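Local coordinates for Non-structural protein 2 (Human rotavirus C, PDB 2GU0), which probably takes part in replication and packaging of the viral genome, as an octamer that binds single-stranded RNA and hydrolyses nucleoside triphosphates, at residues 204-207 / 208-212; 291-294 / 295-298; 97-100 / 101-104; 135-139 / 140-144. All coordinates share one frame; numbering follows the deposited sequence.

Interaction 1 of 4, residues 204-207 / 208-212; sequences AYIR and YNFNK
The Tyr205 ring carries the side-chain amide of Asn209 over one face. Asn209 ND2 sits 3.0 Å above the ring plane of Tyr205, displaced toward the rim on the CE1 and CZ side. Ring and amide planes are only 21° apart, so the amide lies nearly flat on the ring. Tyr205 also stacks with the ring of Tyr159. The Phe210 ring meets Tyr205 CE2 at its edge, with CE1 of Phe210 4.1 Å from that atom, and packs edge-to-face with Tyr184. Phe210 CD1 also touches Ile206 CG2 at 4.1 Å. Tyr205 CG points anti to its own backbone N (chi1 179°), which swings the ring along the helix under the amide one turn on.

These residues form the last turn of helix 196-209. Phe210 is the first to leave helical geometry, yet its N still bonds to Ile206 O at 2.9 Å. Tyr205 O takes two donors from Asn209: the backbone N at 3.0 Å and ND2 at 3.0 Å. Tyr205 O lies close to the amide plane, and the ND2 bond is fairly straight at 162°.

Asn209 OD1 receives a weak bond from Lys212 NZ of the second subunit, and Asn211 ND2 donates to Tyr208 O of that subunit. The helix end therefore belongs to a subunit interface, within a region predicted to bind RNA. With ND2 held by a carbonyl and OD1 weakly bonded to Lys212 NZ of the second subunit, these partners favour one orientation of the Asn209 amide.

Interaction 2 of 4, residues 291-294 / 295-298; sequences PSKT and VRTA
Lys293 O is gripped twice by Thr297. The backbone N of Thr297 donates to it at 2.8 Å in a nearly straight bond (167°). Thr297 OG1 adds a weak bond to Lys293 O at 3.2 Å. Thr297 OG1 lies beside the Thr297 backbone N (chi1 -73°), which lets both approach the same carbonyl. One residue on, Ala298 N bonds to Thr294 O at 3.2 Å, from above the carbonyl plane.

This is the first turn of helix 293-307, the last helix of the chain. Ser292 is its N-cap. Its OG accepts from Val295 N, although the place of that OG is less sure in the model. Ser292 O takes a weak bond from Arg296 N.

Arg296 runs back past the cap with its chain extended from CG to NE. Pro291 O lies over one face of its guanidinium, toward the rim, 4.1 Å from Arg296 NE. Pro291 CD is near Arg296 NH2. The aliphatic chain of Lys293 crosses Arg296, with CG 3.9 Å from Arg296 NH1. The two positive ends stay apart, Lys293 NZ being 5.1 Å from Arg296 NH1. Within the chain, Pro291, Val295 and Arg296 all touch Arg207 of helix 196-209. Arg296 also packs on Arg296 of the second subunit.

Interaction 3 of 4, residues 97-100 / 101-104; sequences FQFD and IVKT
Phe97 turns its ring toward Ile101 because CG is anti to the backbone N (chi1 174°). Ile101 places CG2 between its own backbone N and carbonyl carbon, and that methyl meets Phe97 CE1 at 3.7 Å. The neighbouring ring of Phe99 brings its CE1 to 4.0 Å from Val102 CG1.

The backbone is a short 3-10 turn in the loop between helices 74-90 and 108-119. Ile101 N bonds to Gln98 O at 2.8 Å, Val102 N to Phe99 O at 3.1 Å and Lys103 N to Asp100 O at 2.7 Å. Thr104 closes the turn: its N and OG1 both donate to Ile101 O, the hydroxyl at 2.6 Å.

The apolar side faces the chain's own N-terminal strands. Phe97 and Ile101 touch Trp19, while Phe99 and Val102 touch Phe10. Asp100 and Lys103 lie on the exposed side. Lys103 CD passes 3.6 Å from Asp100 OD1. Lys103 NZ stays 4.4 Å from Asp100 OD1, so the opposite charges attract at most loosely and form no salt bridge.

Interaction 4 of 4, residues 135-139 / 140-144; sequences AVMIA and CNLVN
Met137 folds its end over Leu142: Met137 CE lies against Leu142 CB and Leu142 CD1, 3.5 Å from the latter. This is the apolar contact of a Schellman motif, which ends helix 129-139. Asn141 takes the positive phi (63°) that reverses the chain. Leu142 N then bonds weakly to Met137 O at 3.3 Å, and Asn141 N bonds to Ile138 O at 2.9 Å, from above the carbonyl plane. Cys140 N donates to Met137 O at 3.0 Å and weakly to Val136 O, so one N-H is shared by two carbonyls.

The Met137 chain is bent at both chi2 (-52°) and chi3 (-79°), which curls CE back to the leucine. Val143 follows the reversal and comes down on the helix. Its CG1 meets Met137 CB at 3.6 Å, and its CG2 meets Ile138 CG1 at 3.7 Å. CG1 lies on Met137, while CG2 spans Met137 and Ile138.

Met137, Cys140 and Leu142 touch helix 74-90 at Val90, Leu83 and Leu87. Ala139 packs on helix 108-119 and its backbone bonds to that of Gln107, a predicted ATP-binding residue that the Asn141 side chain also touches. The Asn141 amide is tied to the loop before helix 108-119, where Asn141 ND2 donates to Val105 O.

Interactions 1 and 2 lie together in the C-terminal part of the chain, where the end of helix 196-209 packs on the start of helix 293-307 through Arg207 with Val295 and Ala204 with Ala298. Both reach the second subunit. Interactions 3 and 4 belong to the N-terminal part and join through Ile101 and Thr104 with Leu142, without touching another chain. Interactions 2 and 3 are surface contacts; 1 and 4 are partly buried. Interactions 1 and 4 both finish helices, one by an amide on a ring and carbonyl, the other by a Schellman motif with its Met–Leu apolar contact. Interaction 2 starts a helix, with a serine at the N-cap and backbone bonds; interaction 3 is a 3-10 turn with one apolar side.

Interaction 1 of 4, residues 204-207 / 208-212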
ATOM      1  N   ALA A 204       0.115 -51.368  -0.485  1.00 34.70           N
ATOM      2  CA  ALA A 204      -0.877 -51.230   0.563  1.00 34.02           C
ATOM      3  C   ALA A 204      -0.917 -49.773   0.987  1.00 34.23           C
ATOM      4  O   ALA A 204      -1.981 -49.231   1.259  1.00 34.16           O
ATOM      5  CB  ALA A 204      -0.510 -52.105   1.743  1.00 32.85           C
ATOM      6  N   TYR A 205       0.249 -49.135   1.033  1.00 34.73           N
ATOM      7  CA  TYR A 205       0.304 -47.737   1.424  1.00 34.76           C
ATOM      8  C   TYR A 205      -0.562 -46.866   0.532  1.00 34.50           C
ATOM      9  O   TYR A 205      -1.331 -46.055   1.035  1.00 36.11           O
ATOM     10  CB  TYR A 205       1.729 -47.183   1.390  1.00 34.56           C
ATOM     11  CG  TYR A 205       1.773 -45.723   1.784  1.00 34.70           C
ATOM     12  CD1 TYR A 205       1.848 -45.346   3.117  1.00 34.50           C
ATOM     13  CD2 TYR A 205       1.627 -44.715   0.825  1.00 35.86           C
ATOM     14  CE1 TYR A 205       1.768 -43.997   3.492  1.00 35.55           C
ATOM     15  CE2 TYR A 205       1.541 -43.365   1.187  1.00 33.50           C
ATOM     16  CZ  TYR A 205       1.610 -43.018   2.519  1.00 35.01           C
ATOM     17  OH  TYR A 205       1.499 -41.704   2.884  1.00 34.42           O
ATOM     18  N   ILE A 206      -0.444 -47.011  -0.783  1.00 33.38           N
ATOM     19  CA  ILE A 206      -1.248 -46.164  -1.657  1.00 34.66           C
ATOM     20  C   ILE A 206      -2.708 -46.581  -1.750  1.00 35.73           C
ATOM     21  O   ILE A 206      -3.555 -45.793  -2.174  1.00 33.91           O
ATOM     22  CB  ILE A 206      -0.665 -46.057  -3.095  1.00 33.64           C
ATOM     23  CG1 ILE A 206      -0.520 -47.443  -3.717  1.00 33.18           C
ATOM     24  CG2 ILE A 206       0.670 -45.317  -3.068  1.00 33.91           C
ATOM     25  CD1 ILE A 206      -0.019 -47.402  -5.142  1.00 31.23           C
ATOM     26  N   ARG A 207      -3.020 -47.811  -1.358  1.00 37.69           N
ATOM     27  CA  ARG A 207      -4.412 -48.231  -1.417  1.00 38.98           C
ATOM     28  C   ARG A 207      -5.189 -47.459  -0.376  1.00 39.36           C
ATOM     29  O   ARG A 207      -6.295 -46.993  -0.638  1.00 40.12           O
ATOM     30  CB  ARG A 207      -4.562 -49.719  -1.151  1.00 39.94           C
ATOM     31  CG  ARG A 207      -4.492 -50.587  -2.383  1.00 42.58           C
ATOM     32  CD  ARG A 207      -5.446 -51.769  -2.252  1.00 45.98           C
ATOM     33  NE  ARG A 207      -6.701 -51.532  -2.958  1.00 49.72           N
ATOM     34  CZ  ARG A 207      -7.847 -52.149  -2.691  1.00 50.41           C
ATOM     35  NH1 ARG A 207      -7.916 -53.050  -1.717  1.00 50.51           N
ATOM     36  NH2 ARG A 207      -8.927 -51.868  -3.411  1.00 51.96           N
ATOM     37  N   TYR A 208      -4.596 -47.306   0.801  1.00 38.55           N
ATOM     38  CA  TYR A 208      -5.247 -46.582   1.881  1.00 39.85           C
ATOM     39  C   TYR A 208      -5.118 -45.049   1.771  1.00 40.10           C
ATOM     40  O   TYR A 208      -6.062 -44.322   2.087  1.00 40.77           O
ATOM     41  CB  TYR A 208      -4.701 -47.073   3.229  1.00 39.43           C
ATOM     42  CG  TYR A 208      -5.304 -46.371   4.416  1.00 40.29           C
ATOM     43  CD1 TYR A 208      -6.594 -46.670   4.851  1.00 40.96           C
ATOM     44  CD2 TYR A 208      -4.601 -45.373   5.081  1.00 40.89           C
ATOM     45  CE1 TYR A 208      -7.170 -45.984   5.921  1.00 42.59           C
ATOM     46  CE2 TYR A 208      -5.163 -44.685   6.146  1.00 42.32           C
ATOM     47  CZ  TYR A 208      -6.446 -44.989   6.563  1.00 43.24           C
ATOM     48  OH  TYR A 208      -6.998 -44.284   7.610  1.00 45.20           O
ATOM     49  N   ASN A 209      -3.971 -44.560   1.301  1.00 40.13           N
ATOM     50  CA  ASN A 209      -3.740 -43.112   1.170  1.00 39.78           C
ATOM     51  C   ASN A 209      -4.201 -42.451  -0.135  1.00 39.58           C
ATOM     52  O   ASN A 209      -4.332 -41.230  -0.196  1.00 40.09           O
ATOM     53  CB  ASN A 209      -2.262 -42.803   1.383  1.00 36.53           C
ATOM     54  CG  ASN A 209      -1.861 -42.911   2.824  1.00 36.68           C
ATOM     55  OD1 ASN A 209      -2.103 -41.990   3.612  1.00 36.13           O
ATOM     56  ND2 ASN A 209      -1.266 -44.048   3.198  1.00 33.29           N
ATOM     57  N   PHE A 210      -4.421 -43.251  -1.174  1.00 38.23           N
ATOM     58  CA  PHE A 210      -4.867 -42.749  -2.469  1.00 36.69           C
ATOM     59  C   PHE A 210      -5.856 -43.761  -3.023  1.00 37.85           C
ATOM     60  O   PHE A 210      -5.669 -44.272  -4.125  1.00 36.43           O
ATOM     61  CB  PHE A 210      -3.694 -42.635  -3.446  1.00 34.41           C
ATOM     62  CG  PHE A 210      -2.582 -41.741  -2.976  1.00 32.83           C
ATOM     63  CD1 PHE A 210      -1.706 -42.161  -1.979  1.00 30.38           C
ATOM     64  CD2 PHE A 210      -2.419 -40.471  -3.521  1.00 31.96           C
ATOM     65  CE1 PHE A 210      -0.686 -41.332  -1.528  1.00 27.90           C
ATOM     66  CE2 PHE A 210      -1.400 -39.633  -3.075  1.00 32.13           C
ATOM     67  CZ  PHE A 210      -0.531 -40.067  -2.075  1.00 29.35           C
ATOM     68  N   ASN A 211      -6.910 -44.051  -2.265  1.00 39.15           N
ATOM     69  CA  ASN A 211      -7.881 -45.046  -2.699  1.00 39.60           C
ATOM     70  C   ASN A 211      -8.627 -44.671  -3.969  1.00 39.41           C
ATOM     71  O   ASN A 211      -9.061 -45.548  -4.707  1.00 39.53           O
ATOM     72  CB  ASN A 211      -8.873 -45.376  -1.567  1.00 41.30           C
ATOM     73  CG  ASN A 211     -10.049 -44.417  -1.502  1.00 42.23           C
ATOM     74  OD1 ASN A 211      -9.918 -43.276  -1.056  1.00 42.83           O
ATOM     75  ND2 ASN A 211     -11.213 -44.884  -1.947  1.00 42.03           N
ATOM     76  N   LYS A 212      -8.770 -43.377  -4.234  1.00 40.07           N
ATOM     77  CA  LYS A 212      -9.468 -42.920  -5.439  1.00 40.11           C
ATOM     78  C   LYS A 212      -8.605 -43.047  -6.700  1.00 39.40           C
ATOM     79  O   LYS A 212      -9.094 -42.880  -7.824  1.00 41.71           O
ATOM     80  CB  LYS A 212      -9.893 -41.455  -5.284  1.00 40.38           C
ATOM     81  CG  LYS A 212     -11.079 -41.215  -4.372  1.00 41.78           C
ATOM     82  CD  LYS A 212     -11.396 -39.728  -4.323  1.00 44.29           C
ATOM     83  CE  LYS A 212     -12.720 -39.439  -3.612  1.00 46.49           C
ATOM     84  NZ  LYS A 212     -12.999 -37.963  -3.473  1.00 46.46           N
TER

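Interaction 2 of 4, residues 291-294 / 295-298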
ATOM      1  N   PRO A 291      -7.667 -56.510  -6.959  1.00 62.16           N
ATOM      2  CA  PRO A 291      -6.276 -56.470  -6.500  1.00 61.31           C
ATOM      3  C   PRO A 291      -6.013 -57.773  -5.776  1.00 60.70           C
ATOM      4  O   PRO A 291      -6.941 -58.529  -5.514  1.00 60.54           O
ATOM      5  CB  PRO A 291      -6.259 -55.286  -5.536  1.00 61.00           C
ATOM      6  CG  PRO A 291      -7.420 -54.449  -5.976  1.00 61.60           C
ATOM      7  CD  PRO A 291      -8.464 -55.481  -6.276  1.00 61.77           C
ATOM      8  N   SER A 292      -4.762 -58.050  -5.446  1.00 60.73           N
ATOM      9  CA  SER A 292      -4.476 -59.279  -4.728  1.00 60.59           C
ATOM     10  C   SER A 292      -5.124 -59.159  -3.351  1.00 61.68           C
ATOM     11  O   SER A 292      -5.539 -58.073  -2.942  1.00 61.90           O
ATOM     12  CB  SER A 292      -2.972 -59.460  -4.568  1.00 59.49           C
ATOM     13  OG  SER A 292      -2.441 -58.449  -3.737  1.00 59.47           O
ATOM     14  N   LYS A 293      -5.224 -60.274  -2.638  1.00 62.25           N
ATOM     15  CA  LYS A 293      -5.798 -60.244  -1.304  1.00 62.15           C
ATOM     16  C   LYS A 293      -4.677 -59.940  -0.324  1.00 61.08           C
ATOM     17  O   LYS A 293      -4.924 -59.432   0.769  1.00 60.80           O
ATOM     18  CB  LYS A 293      -6.477 -61.574  -0.967  1.00 64.32           C
ATOM     19  CG  LYS A 293      -7.717 -61.841  -1.813  1.00 67.66           C
ATOM     20  CD  LYS A 293      -8.442 -63.117  -1.409  1.00 69.63           C
ATOM     21  CE  LYS A 293      -9.614 -63.388  -2.345  1.00 70.64           C
ATOM     22  NZ  LYS A 293     -10.396 -64.581  -1.930  1.00 72.67           N
ATOM     23  N   THR A 294      -3.442 -60.241  -0.723  1.00 59.64           N
ATOM     24  CA  THR A 294      -2.285 -59.959   0.123  1.00 58.90           C
ATOM     25  C   THR A 294      -2.241 -58.458   0.314  1.00 56.88           C
ATOM     26  O   THR A 294      -1.804 -57.960   1.348  1.00 56.54           O
ATOM     27  CB  THR A 294      -0.968 -60.379  -0.537  1.00 59.69           C
ATOM     28  OG1 THR A 294      -0.974 -61.793  -0.751  1.00 61.79           O
ATOM     29  CG2 THR A 294       0.211 -60.002   0.347  1.00 59.42           C
ATOM     30  N   VAL A 295      -2.701 -57.747  -0.706  1.00 55.00           N
ATOM     31  CA  VAL A 295      -2.741 -56.297  -0.675  1.00 54.31           C
ATOM     32  C   VAL A 295      -3.946 -55.776   0.116  1.00 53.59           C
ATOM     33  O   VAL A 295      -3.811 -54.841   0.910  1.00 52.38           O
ATOM     34  CB  VAL A 295      -2.746 -55.732  -2.108  1.00 53.63           C
ATOM     35  CG1 VAL A 295      -3.025 -54.240  -2.094  1.00 51.40           C
ATOM     36  CG2 VAL A 295      -1.399 -56.005  -2.747  1.00 53.05           C
ATOM     37  N   ARG A 296      -5.117 -56.376  -0.092  1.00 52.50           N
ATOM     38  CA  ARG A 296      -6.304 -55.953   0.645  1.00 52.53           C
ATOM     39  C   ARG A 296      -6.035 -56.123   2.136  1.00 52.21           C
ATOM     40  O   ARG A 296      -6.231 -55.195   2.927  1.00 51.16           O
ATOM     41  CB  ARG A 296      -7.513 -56.798   0.268  1.00 53.72           C
ATOM     42  CG  ARG A 296      -8.065 -56.565  -1.112  1.00 55.99           C
ATOM     43  CD  ARG A 296      -9.087 -57.635  -1.404  1.00 60.19           C
ATOM     44  NE  ARG A 296      -9.704 -57.487  -2.716  1.00 66.51           N
ATOM     45  CZ  ARG A 296     -10.480 -58.410  -3.278  1.00 68.86           C
ATOM     46  NH1 ARG A 296     -10.723 -59.548  -2.637  1.00 69.91           N
ATOM     47  NH2 ARG A 296     -11.020 -58.193  -4.474  1.00 69.49           N
ATOM     48  N   THR A 297      -5.588 -57.320   2.508  1.00 51.84           N
ATOM     49  CA  THR A 297      -5.275 -57.644   3.901  1.00 50.95           C
ATOM     50  C   THR A 297      -4.267 -56.639   4.437  1.00 50.25           C
ATOM     51  O   THR A 297      -4.375 -56.175   5.573  1.00 49.30           O
ATOM     52  CB  THR A 297      -4.672 -59.082   4.031  1.00 51.23           C
ATOM     53  OG1 THR A 297      -5.699 -60.059   3.823  1.00 49.77           O
ATOM     54  CG2 THR A 297      -4.040 -59.293   5.406  1.00 49.27           C
ATOM     55  N   ALA A 298      -3.288 -56.311   3.604  1.00 49.93           N
ATOM     56  CA  ALA A 298      -2.257 -55.369   3.988  1.00 49.86           C
ATOM     57  C   ALA A 298      -2.841 -53.969   4.184  1.00 49.92           C
ATOM     58  O   ALA A 298      -2.408 -53.243   5.079  1.00 51.12           O
ATOM     59  CB  ALA A 298      -1.152 -55.347   2.940  1.00 48.26           C
TER

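Interaction 3 of 4, residues 97-100 / 101-104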
ATOM      1  N   PHE A  97      24.094 -32.022 -36.439  1.00 61.38           N
ATOM      2  CA  PHE A  97      22.814 -31.385 -36.150  1.00 60.17           C
ATOM      3  C   PHE A  97      21.724 -31.768 -37.148  1.00 59.03           C
ATOM      4  O   PHE A  97      21.974 -31.886 -38.340  1.00 59.13           O
ATOM      5  CB  PHE A  97      22.971 -29.864 -36.149  1.00 61.26           C
ATOM      6  CG  PHE A  97      21.675 -29.122 -35.991  1.00 62.20           C
ATOM      7  CD1 PHE A  97      21.037 -29.063 -34.759  1.00 62.98           C
ATOM      8  CD2 PHE A  97      21.077 -28.505 -37.082  1.00 62.36           C
ATOM      9  CE1 PHE A  97      19.827 -28.400 -34.616  1.00 63.23           C
ATOM     10  CE2 PHE A  97      19.867 -27.842 -36.948  1.00 63.28           C
ATOM     11  CZ  PHE A  97      19.240 -27.789 -35.714  1.00 63.21           C
ATOM     12  N   GLN A  98      20.510 -31.951 -36.644  1.00 58.48           N
ATOM     13  CA  GLN A  98      19.369 -32.304 -37.478  1.00 57.01           C
ATOM     14  C   GLN A  98      18.211 -31.353 -37.193  1.00 55.19           C
ATOM     15  O   GLN A  98      17.628 -31.378 -36.113  1.00 54.67           O
ATOM     16  CB  GLN A  98      18.936 -33.744 -37.203  1.00 58.58           C
ATOM     17  CG  GLN A  98      19.348 -34.738 -38.287  1.00 61.36           C
ATOM     18  CD  GLN A  98      18.712 -36.106 -38.095  1.00 61.76           C
ATOM     19  OE1 GLN A  98      19.152 -36.893 -37.255  1.00 61.84           O
ATOM     20  NE2 GLN A  98      17.657 -36.385 -38.859  1.00 60.07           N
ATOM     21  N   PHE A  99      17.882 -30.517 -38.170  1.00 52.81           N
ATOM     22  CA  PHE A  99      16.804 -29.557 -38.005  1.00 51.68           C
ATOM     23  C   PHE A  99      15.571 -30.172 -37.353  1.00 51.39           C
ATOM     24  O   PHE A  99      14.838 -29.494 -36.642  1.00 52.57           O
ATOM     25  CB  PHE A  99      16.416 -28.942 -39.356  1.00 50.32           C
ATOM     26  CG  PHE A  99      15.282 -27.952 -39.263  1.00 49.07           C
ATOM     27  CD1 PHE A  99      15.461 -26.728 -38.619  1.00 47.63           C
ATOM     28  CD2 PHE A  99      14.022 -28.265 -39.765  1.00 47.56           C
ATOM     29  CE1 PHE A  99      14.399 -25.837 -38.473  1.00 46.62           C
ATOM     30  CE2 PHE A  99      12.953 -27.376 -39.623  1.00 47.78           C
ATOM     31  CZ  PHE A  99      13.140 -26.164 -38.976  1.00 45.91           C
ATOM     32  N   ASP A 100      15.343 -31.456 -37.588  1.00 50.69           N
ATOM     33  CA  ASP A 100      14.184 -32.126 -37.016  1.00 50.55           C
ATOM     34  C   ASP A 100      14.059 -32.029 -35.498  1.00 47.95           C
ATOM     35  O   ASP A 100      12.945 -32.024 -34.968  1.00 46.95           O
ATOM     36  CB  ASP A 100      14.177 -33.600 -37.420  1.00 55.85           C
ATOM     37  CG  ASP A 100      13.387 -33.852 -38.687  1.00 60.36           C
ATOM     38  OD1 ASP A 100      12.159 -33.613 -38.677  1.00 63.64           O
ATOM     39  OD2 ASP A 100      13.988 -34.288 -39.693  1.00 63.16           O
ATOM     40  N   ILE A 101      15.187 -31.958 -34.794  1.00 44.27           N
ATOM     41  CA  ILE A 101      15.152 -31.881 -33.335  1.00 41.32           C
ATOM     42  C   ILE A 101      14.202 -30.765 -32.890  1.00 40.94           C
ATOM     43  O   ILE A 101      13.435 -30.908 -31.937  1.00 39.56           O
ATOM     44  CB  ILE A 101      16.558 -31.636 -32.763  1.00 38.89           C
ATOM     45  CG1 ILE A 101      16.567 -31.963 -31.272  1.00 37.73           C
ATOM     46  CG2 ILE A 101      16.986 -30.200 -33.002  1.00 37.39           C
ATOM     47  CD1 ILE A 101      17.934 -31.871 -30.638  1.00 35.98           C
ATOM     48  N   VAL A 102      14.259 -29.664 -33.624  1.00 40.37           N
ATOM     49  CA  VAL A 102      13.434 -28.488 -33.401  1.00 38.87           C
ATOM     50  C   VAL A 102      11.920 -28.798 -33.463  1.00 39.50           C
ATOM     51  O   VAL A 102      11.095 -27.996 -33.023  1.00 39.82           O
ATOM     52  CB  VAL A 102      13.823 -27.414 -34.458  1.00 37.15           C
ATOM     53  CG1 VAL A 102      12.601 -26.775 -35.071  1.00 35.13           C
ATOM     54  CG2 VAL A 102      14.713 -26.377 -33.825  1.00 34.49           C
ATOM     55  N   LYS A 103      11.553 -29.963 -33.989  1.00 39.31           N
ATOM     56  CA  LYS A 103      10.138 -30.314 -34.101  1.00 39.36           C
ATOM     57  C   LYS A 103       9.704 -31.263 -32.986  1.00 38.06           C
ATOM     58  O   LYS A 103       8.545 -31.710 -32.934  1.00 37.91           O
ATOM     59  CB  LYS A 103       9.857 -30.921 -35.484  1.00 39.81           C
ATOM     60  CG  LYS A 103      10.403 -30.054 -36.627  1.00 44.17           C
ATOM     61  CD  LYS A 103      10.261 -30.683 -38.016  1.00 45.23           C
ATOM     62  CE  LYS A 103       8.831 -30.598 -38.531  1.00 47.03           C
ATOM     63  NZ  LYS A 103       8.695 -31.143 -39.913  1.00 46.44           N
ATOM     64  N   THR A 104      10.637 -31.545 -32.083  1.00 34.81           N
ATOM     65  CA  THR A 104      10.374 -32.416 -30.949  1.00 32.21           C
ATOM     66  C   THR A 104       9.315 -31.816 -30.036  1.00 32.31           C
ATOM     67  O   THR A 104       9.450 -30.688 -29.582  1.00 32.61           O
ATOM     68  CB  THR A 104      11.618 -32.600 -30.107  1.00 31.81           C
ATOM     69  OG1 THR A 104      12.677 -33.121 -30.915  1.00 33.20           O
ATOM     70  CG2 THR A 104      11.333 -33.534 -28.955  1.00 31.39           C
TER

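Interaction 4 of 4, residues 135-139 / 140-144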
ATOM      1  N   ALA A 135      17.526 -33.668 -16.012  1.00 37.19           N
ATOM      2  CA  ALA A 135      16.094 -33.549 -15.733  1.00 35.66           C
ATOM      3  C   ALA A 135      15.370 -32.851 -16.886  1.00 33.80           C
ATOM      4  O   ALA A 135      14.284 -33.270 -17.310  1.00 32.29           O
ATOM      5  CB  ALA A 135      15.871 -32.774 -14.431  1.00 34.00           C
ATOM      6  N   VAL A 136      15.984 -31.783 -17.384  1.00 30.98           N
ATOM      7  CA  VAL A 136      15.416 -31.021 -18.480  1.00 29.86           C
ATOM      8  C   VAL A 136      15.433 -31.785 -19.792  1.00 30.70           C
ATOM      9  O   VAL A 136      14.482 -31.714 -20.568  1.00 31.93           O
ATOM     10  CB  VAL A 136      16.163 -29.704 -18.686  1.00 28.22           C
ATOM     11  CG1 VAL A 136      15.686 -29.042 -19.962  1.00 26.38           C
ATOM     12  CG2 VAL A 136      15.953 -28.799 -17.494  1.00 24.50           C
ATOM     13  N   MET A 137      16.516 -32.503 -20.060  1.00 31.09           N
ATOM     14  CA  MET A 137      16.574 -33.263 -21.296  1.00 32.35           C
ATOM     15  C   MET A 137      15.459 -34.288 -21.276  1.00 32.49           C
ATOM     16  O   MET A 137      14.752 -34.448 -22.269  1.00 34.61           O
ATOM     17  CB  MET A 137      17.926 -33.954 -21.468  1.00 32.39           C
ATOM     18  CG  MET A 137      19.054 -33.001 -21.806  1.00 33.02           C
ATOM     19  SD  MET A 137      18.672 -31.935 -23.210  1.00 34.72           S
ATOM     20  CE  MET A 137      18.972 -33.033 -24.562  1.00 34.80           C
ATOM     21  N   ILE A 138      15.292 -34.979 -20.150  1.00 30.16           N
ATOM     22  CA  ILE A 138      14.213 -35.956 -20.050  1.00 30.91           C
ATOM     23  C   ILE A 138      12.891 -35.238 -20.371  1.00 32.66           C
ATOM     24  O   ILE A 138      12.146 -35.661 -21.253  1.00 35.00           O
ATOM     25  CB  ILE A 138      14.132 -36.594 -18.628  1.00 28.17           C
ATOM     26  CG1 ILE A 138      15.262 -37.601 -18.439  1.00 27.05           C
ATOM     27  CG2 ILE A 138      12.806 -37.295 -18.434  1.00 23.60           C
ATOM     28  CD1 ILE A 138      15.300 -38.213 -17.057  1.00 25.45           C
ATOM     29  N   ALA A 139      12.622 -34.136 -19.682  1.00 33.82           N
ATOM     30  CA  ALA A 139      11.397 -33.380 -19.895  1.00 35.34           C
ATOM     31  C   ALA A 139      11.171 -32.966 -21.355  1.00 37.27           C
ATOM     32  O   ALA A 139      10.024 -32.767 -21.778  1.00 37.16           O
ATOM     33  CB  ALA A 139      11.406 -32.156 -19.009  1.00 36.42           C
ATOM     34  N   CYS A 140      12.263 -32.843 -22.117  1.00 37.98           N
ATOM     35  CA  CYS A 140      12.209 -32.443 -23.524  1.00 37.82           C
ATOM     36  C   CYS A 140      12.118 -33.575 -24.519  1.00 37.81           C
ATOM     37  O   CYS A 140      12.036 -33.333 -25.720  1.00 38.24           O
ATOM     38  CB  CYS A 140      13.422 -31.597 -23.879  1.00 38.04           C
ATOM     39  SG  CYS A 140      13.291 -29.929 -23.278  1.00 40.21           S
ATOM     40  N   ASN A 141      12.141 -34.806 -24.022  1.00 37.51           N
ATOM     41  CA  ASN A 141      12.061 -35.980 -24.878  1.00 37.78           C
ATOM     42  C   ASN A 141      13.245 -36.076 -25.819  1.00 38.23           C
ATOM     43  O   ASN A 141      13.122 -36.563 -26.940  1.00 36.55           O
ATOM     44  CB  ASN A 141      10.764 -35.964 -25.679  1.00 37.61           C
ATOM     45  CG  ASN A 141       9.554 -36.082 -24.798  1.00 40.71           C
ATOM     46  OD1 ASN A 141       9.493 -36.962 -23.942  1.00 42.60           O
ATOM     47  ND2 ASN A 141       8.580 -35.198 -24.990  1.00 41.34           N
ATOM     48  N   LEU A 142      14.397 -35.609 -25.352  1.00 39.98           N
ATOM     49  CA  LEU A 142      15.613 -35.651 -26.140  1.00 41.44           C
ATOM     50  C   LEU A 142      16.560 -36.726 -25.610  1.00 44.75           C
ATOM     51  O   LEU A 142      17.663 -36.895 -26.133  1.00 46.73           O
ATOM     52  CB  LEU A 142      16.310 -34.291 -26.120  1.00 38.79           C
ATOM     53  CG  LEU A 142      15.604 -33.125 -26.810  1.00 38.86           C
ATOM     54  CD1 LEU A 142      16.521 -31.901 -26.794  1.00 36.68           C
ATOM     55  CD2 LEU A 142      15.241 -33.503 -28.244  1.00 36.42           C
ATOM     56  N   VAL A 143      16.135 -37.443 -24.571  1.00 46.18           N
ATOM     57  CA  VAL A 143      16.953 -38.507 -23.994  1.00 47.40           C
ATOM     58  C   VAL A 143      16.104 -39.671 -23.477  1.00 49.43           C
ATOM     59  O   VAL A 143      14.961 -39.493 -23.064  1.00 51.08           O
ATOM     60  CB  VAL A 143      17.849 -37.976 -22.856  1.00 47.24           C
ATOM     61  CG1 VAL A 143      18.747 -36.866 -23.384  1.00 46.34           C
ATOM     62  CG2 VAL A 143      17.002 -37.480 -21.706  1.00 48.51           C
ATOM     63  N   ASN A 144      16.678 -40.868 -23.501  1.00 50.80           N
ATOM     64  CA  ASN A 144      15.984 -42.077 -23.074  1.00 51.66           C
ATOM     65  C   ASN A 144      16.011 -42.311 -21.579  1.00 50.56           C
ATOM     66  O   ASN A 144      15.180 -43.050 -21.068  1.00 53.23           O
ATOM     67  CB  ASN A 144      16.618 -43.290 -23.745  1.00 56.02           C
ATOM     68  CG  ASN A 144      18.061 -43.515 -23.285  1.00 59.54           C
ATOM     69  OD1 ASN A 144      18.847 -42.565 -23.189  1.00 61.21           O
ATOM     70  ND2 ASN A 144      18.413 -44.769 -23.005  1.00 58.65           N
TER